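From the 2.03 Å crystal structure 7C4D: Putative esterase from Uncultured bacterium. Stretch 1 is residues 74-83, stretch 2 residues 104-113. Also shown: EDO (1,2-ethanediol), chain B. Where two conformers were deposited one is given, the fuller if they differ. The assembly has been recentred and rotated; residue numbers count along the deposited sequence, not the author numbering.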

# COMPACT_ATOMS: atom_id res chain seq x y z
N MET A 74 -11.83 2.62 -1.66
CA MET A 74 -10.81 2.11 -0.74
C MET A 74 -10.79 2.94 0.53
O MET A 74 -10.78 2.36 1.60
N ALA A 75 -10.97 4.27 0.42
CA ALA A 75 -11.08 5.19 1.55
C ALA A 75 -12.28 4.85 2.40
O ALA A 75 -12.24 4.98 3.63
N GLU A 76 -13.38 4.47 1.72
CA GLU A 76 -14.62 4.15 2.40
C GLU A 76 -14.48 2.84 3.19
O GLU A 76 -14.99 2.74 4.30
N ASP A 77 -13.87 1.84 2.55
CA ASP A 77 -13.46 0.58 3.19
C ASP A 77 -12.71 0.85 4.49
O ASP A 77 -13.06 0.29 5.53
N LEU A 78 -11.72 1.75 4.41
CA LEU A 78 -10.93 2.19 5.55
C LEU A 78 -11.85 2.81 6.60
O LEU A 78 -11.77 2.43 7.77
N HIS A 79 -12.71 3.75 6.16
CA HIS A 79 -13.61 4.46 7.08
C HIS A 79 -14.56 3.51 7.82
O HIS A 79 -14.75 3.60 9.04
N GLU A 80 -15.12 2.55 7.07
CA GLU A 80 -15.99 1.51 7.62
C GLU A 80 -15.24 0.60 8.61
O GLU A 80 -15.78 0.26 9.65
N PHE A 81 -14.01 0.20 8.26
CA PHE A 81 -13.16 -0.57 9.17
C PHE A 81 -12.97 0.14 10.51
O PHE A 81 -13.09 -0.47 11.58
N ILE A 82 -12.68 1.44 10.45
CA ILE A 82 -12.44 2.24 11.64
C ILE A 82 -13.72 2.32 12.49
O ILE A 82 -13.66 2.22 13.72
N LYS A 83 -14.89 2.40 11.81
CA LYS A 83 -16.18 2.39 12.48
C LYS A 83 -16.40 1.07 13.20
O LYS A 83 -16.66 1.05 14.40
N TRP A 104 -6.30 10.26 0.86
CA TRP A 104 -7.73 10.46 0.54
C TRP A 104 -8.55 10.45 1.82
O TRP A 104 -9.27 11.41 2.09
N PHE A 105 -8.41 9.37 2.61
CA PHE A 105 -9.13 9.22 3.87
C PHE A 105 -8.88 10.38 4.84
O PHE A 105 -9.81 10.81 5.52
N THR A 106 -7.62 10.84 4.93
CA THR A 106 -7.19 11.83 5.91
C THR A 106 -7.77 13.21 5.57
O THR A 106 -8.20 13.94 6.46
N ALA A 107 -7.71 13.59 4.28
CA ALA A 107 -8.32 14.82 3.79
C ALA A 107 -9.85 14.82 3.98
O ALA A 107 -10.41 15.78 4.48
N ALA A 108 -10.54 13.72 3.65
CA ALA A 108 -11.97 13.53 3.88
C ALA A 108 -12.34 13.48 5.36
O ALA A 108 -13.49 13.79 5.67
N HIS A 109 -11.44 12.99 6.24
CA HIS A 109 -11.79 12.80 7.64
C HIS A 109 -10.64 13.16 8.59
O HIS A 109 -10.27 12.34 9.43
N PRO A 110 -10.11 14.40 8.56
CA PRO A 110 -8.88 14.72 9.29
C PRO A 110 -9.03 14.52 10.79
O PRO A 110 -8.04 14.39 11.51
N ASP A 111 -10.29 14.52 11.24
CA ASP A 111 -10.63 14.52 12.65
C ASP A 111 -10.42 13.12 13.22
O ASP A 111 -10.30 12.95 14.42
N LYS A 112 -10.42 12.11 12.34
CA LYS A 112 -10.15 10.74 12.72
C LYS A 112 -8.66 10.38 12.63
O LYS A 112 -8.28 9.24 12.94
N VAL A 113 -7.80 11.30 12.17
CA VAL A 113 -6.41 10.91 12.01
C VAL A 113 -5.51 11.67 12.97
O VAL A 113 -5.53 12.89 12.98

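The first rule of this contact is set by its geometry: two helices, 74-83 and 104-108, cross at -66° with axes 9.5 Å apart at their closest, and the backbones come nearest where Ala-75 faces Phe-105, CA to CA 5.0 Å. At this point stretch 1 carries a methyl group, and stretch 2 a large ring that reaches along the partner helix.

Trp-104 opens the walk along stretch 2. Its CA-to-CB bond points toward stretch 1, but chi1 of -95° lies between wells and the indole leads away, so the contact is made at the base of the side chain, Trp-104 CB to Ala-75 CB at 4.3 Å.

Phe-105 is the knob. With chi1 t (172°) and chi2 near 89°, its ring sits among Ala-75, Leu-78, His-79 and Ile-82, a hole built from the i, i+3, i+4 and i+7 positions of one helix. Its CB lies 4.2 Å from Ala-75 CB, while Phe-105 CD1 comes within 3.7 Å of Ala-75 O, an oxygen already taking the helical hydrogen bond from His-79 N. Leu-78, chi1 t and chi2 p, covers one face of the ring, its CD2 3.7 Å from Phe-105 CG. His-79 CB meets the ring edge, 3.6 Å from Phe-105 CE1, and Ile-82, m then t, brings CD1 to 3.7 Å from Phe-105 CZ. The side chain therefore meets a different neighbour at its CB, on one ring face, at the ring edge and at CZ.

Thr-106 points away, Ala-107 is out of reach, and Ala-108 points toward stretch 1 but stops short of contact. The chain then leaves helical phi/psi at His-109 (-142/58), whose CA-to-CB bond points toward stretch 1.

His-109, chi1 m, lays its ring by that of His-79, which has chi1 t. The centroids are 4.2 Å apart with planes at 36°, an oblique pairing in which His-109 NE2 lies over one face of the His-79 ring, 3.6 Å from His-79 CE1. The His-79 ring also has a polar partner in its own helix: His-79 ND1 donates to Glu-76 OE2 at 3.1 Å, three residues earlier. No hydrogen bond crosses between the stretches, so the ring meets stretch 2 by packing alone.

Pro-110 and Asp-111 make no contact with stretch 1 as the 3-10 turn passes. On this segment a 1,2-ethanediol, probably from the crystallisation liquor, places O2 2.8 Å from both Pro-110 O and Val-113 O.

Lys-112 turns back toward stretch 1. Three m torsions fold its chain before a final t, so that its CE lies 4.2 Å from Ile-82 CG2, while NZ finds its hydrogen bond elsewhere in the structure. Here the lysine contributes its aliphatic part to the contact. Val-113 ends the stretch out of reach.

The lesson is economical: 382 Å² buried in all, one phenylalanine at the centre, and a histidine pair and a folded lysine extending the contact beyond the helix.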

# COMPACT_ATOMS: atom_id res chain seq x y z
CB MET A 74 -9.44 2.01 -1.41
CG MET A 74 -9.44 0.92 -2.46
SD MET A 74 -7.92 0.26 -3.15
CE MET A 74 -7.35 1.70 -4.06
CB ALA A 75 -11.16 6.63 1.10
CB GLU A 76 -15.83 4.12 1.46
CG GLU A 76 -17.14 4.39 2.21
CD GLU A 76 -17.13 5.75 2.92
OE1 GLU A 76 -16.59 6.72 2.32
OE2 GLU A 76 -17.62 5.83 4.06
CB ASP A 77 -12.59 -0.26 2.27
CG ASP A 77 -13.31 -0.77 1.02
OD1 ASP A 77 -14.57 -0.63 0.96
OD2 ASP A 77 -12.62 -1.32 0.15
CB LEU A 78 -9.81 3.15 5.12
CG LEU A 78 -8.89 3.61 6.26
CD1 LEU A 78 -8.31 2.42 7.05
CD2 LEU A 78 -7.77 4.48 5.69
CB HIS A 79 -14.38 5.56 6.32
CG HIS A 79 -15.29 6.36 7.17
ND1 HIS A 79 -16.38 7.02 6.65
CD2 HIS A 79 -15.28 6.64 8.49
CE1 HIS A 79 -17.01 7.66 7.62
NE2 HIS A 79 -16.35 7.44 8.75
CB GLU A 80 -16.58 0.63 6.50
CG GLU A 80 -17.53 1.36 5.56
CD GLU A 80 -18.64 2.17 6.23
OE1 GLU A 80 -18.99 3.25 5.68
OE2 GLU A 80 -19.15 1.72 7.29
CB PHE A 81 -11.85 -1.00 8.51
CG PHE A 81 -10.90 -1.64 9.48
CD1 PHE A 81 -10.99 -2.98 9.79
CD2 PHE A 81 -9.99 -0.86 10.18
CE1 PHE A 81 -10.14 -3.55 10.72
CE2 PHE A 81 -9.14 -1.44 11.11
CZ PHE A 81 -9.20 -2.79 11.38
CB ILE A 82 -11.82 3.59 11.21
CG1 ILE A 82 -10.34 3.37 10.82
CG2 ILE A 82 -11.95 4.63 12.30
CD1 ILE A 82 -9.72 4.42 9.93
CB LYS A 83 -17.37 2.57 11.52
CG LYS A 83 -17.54 3.95 10.91
CD LYS A 83 -18.50 3.94 9.74
CE LYS A 83 -18.86 5.33 9.27
NZ LYS A 83 -19.81 5.28 8.13
CB TRP A 104 -8.26 9.39 -0.42
CG TRP A 104 -8.24 9.81 -1.86
CD1 TRP A 104 -7.16 9.87 -2.68
CD2 TRP A 104 -9.37 10.24 -2.64
NE1 TRP A 104 -7.53 10.30 -3.93
CE2 TRP A 104 -8.88 10.54 -3.93
CE3 TRP A 104 -10.74 10.38 -2.38
CZ2 TRP A 104 -9.73 10.98 -4.95
CZ3 TRP A 104 -11.57 10.82 -3.39
CH2 TRP A 104 -11.07 11.12 -4.66
CB PHE A 105 -8.95 7.84 4.50
CG PHE A 105 -9.54 7.76 5.89
CD1 PHE A 105 -10.87 7.39 6.09
CD2 PHE A 105 -8.77 8.07 7.01
CE1 PHE A 105 -11.42 7.39 7.37
CE2 PHE A 105 -9.31 8.04 8.29
CZ PHE A 105 -10.63 7.70 8.47
CB THR A 106 -5.65 11.88 5.97
OG1 THR A 106 -5.19 10.63 6.49
CG2 THR A 106 -5.09 13.03 6.79
CB ALA A 107 -7.93 14.99 2.34
CB ALA A 108 -12.51 12.30 3.19
CB HIS A 109 -12.29 11.38 7.93
CG HIS A 109 -13.45 10.94 7.12
ND1 HIS A 109 -13.31 10.13 6.01
CD2 HIS A 109 -14.77 11.19 7.24
CE1 HIS A 109 -14.49 9.89 5.48
NE2 HIS A 109 -15.40 10.52 6.23
CB PRO A 110 -8.64 16.21 9.02
CG PRO A 110 -10.01 16.74 8.57
CD PRO A 110 -10.68 15.57 7.88
CB ASP A 111 -12.07 15.00 12.85
CG ASP A 111 -13.09 14.07 12.19
OD1 ASP A 111 -13.05 13.89 10.94
OD2 ASP A 111 -13.87 13.49 12.94
CB LYS A 112 -10.89 9.78 11.79
CG LYS A 112 -12.34 10.11 11.47
CD LYS A 112 -13.31 9.89 12.63
CE LYS A 112 -13.27 8.50 13.23
NZ LYS A 112 -13.90 8.47 14.57
CB VAL A 113 -5.97 11.10 10.55
CG1 VAL A 113 -4.53 10.62 10.34
CG2 VAL A 113 -6.91 10.39 9.59
C1 EDO B . -7.17 13.78 16.28
O1 EDO B . -5.87 14.04 16.83
C2 EDO B . -7.59 14.91 15.43
O2 EDO B . -7.11 14.90 14.08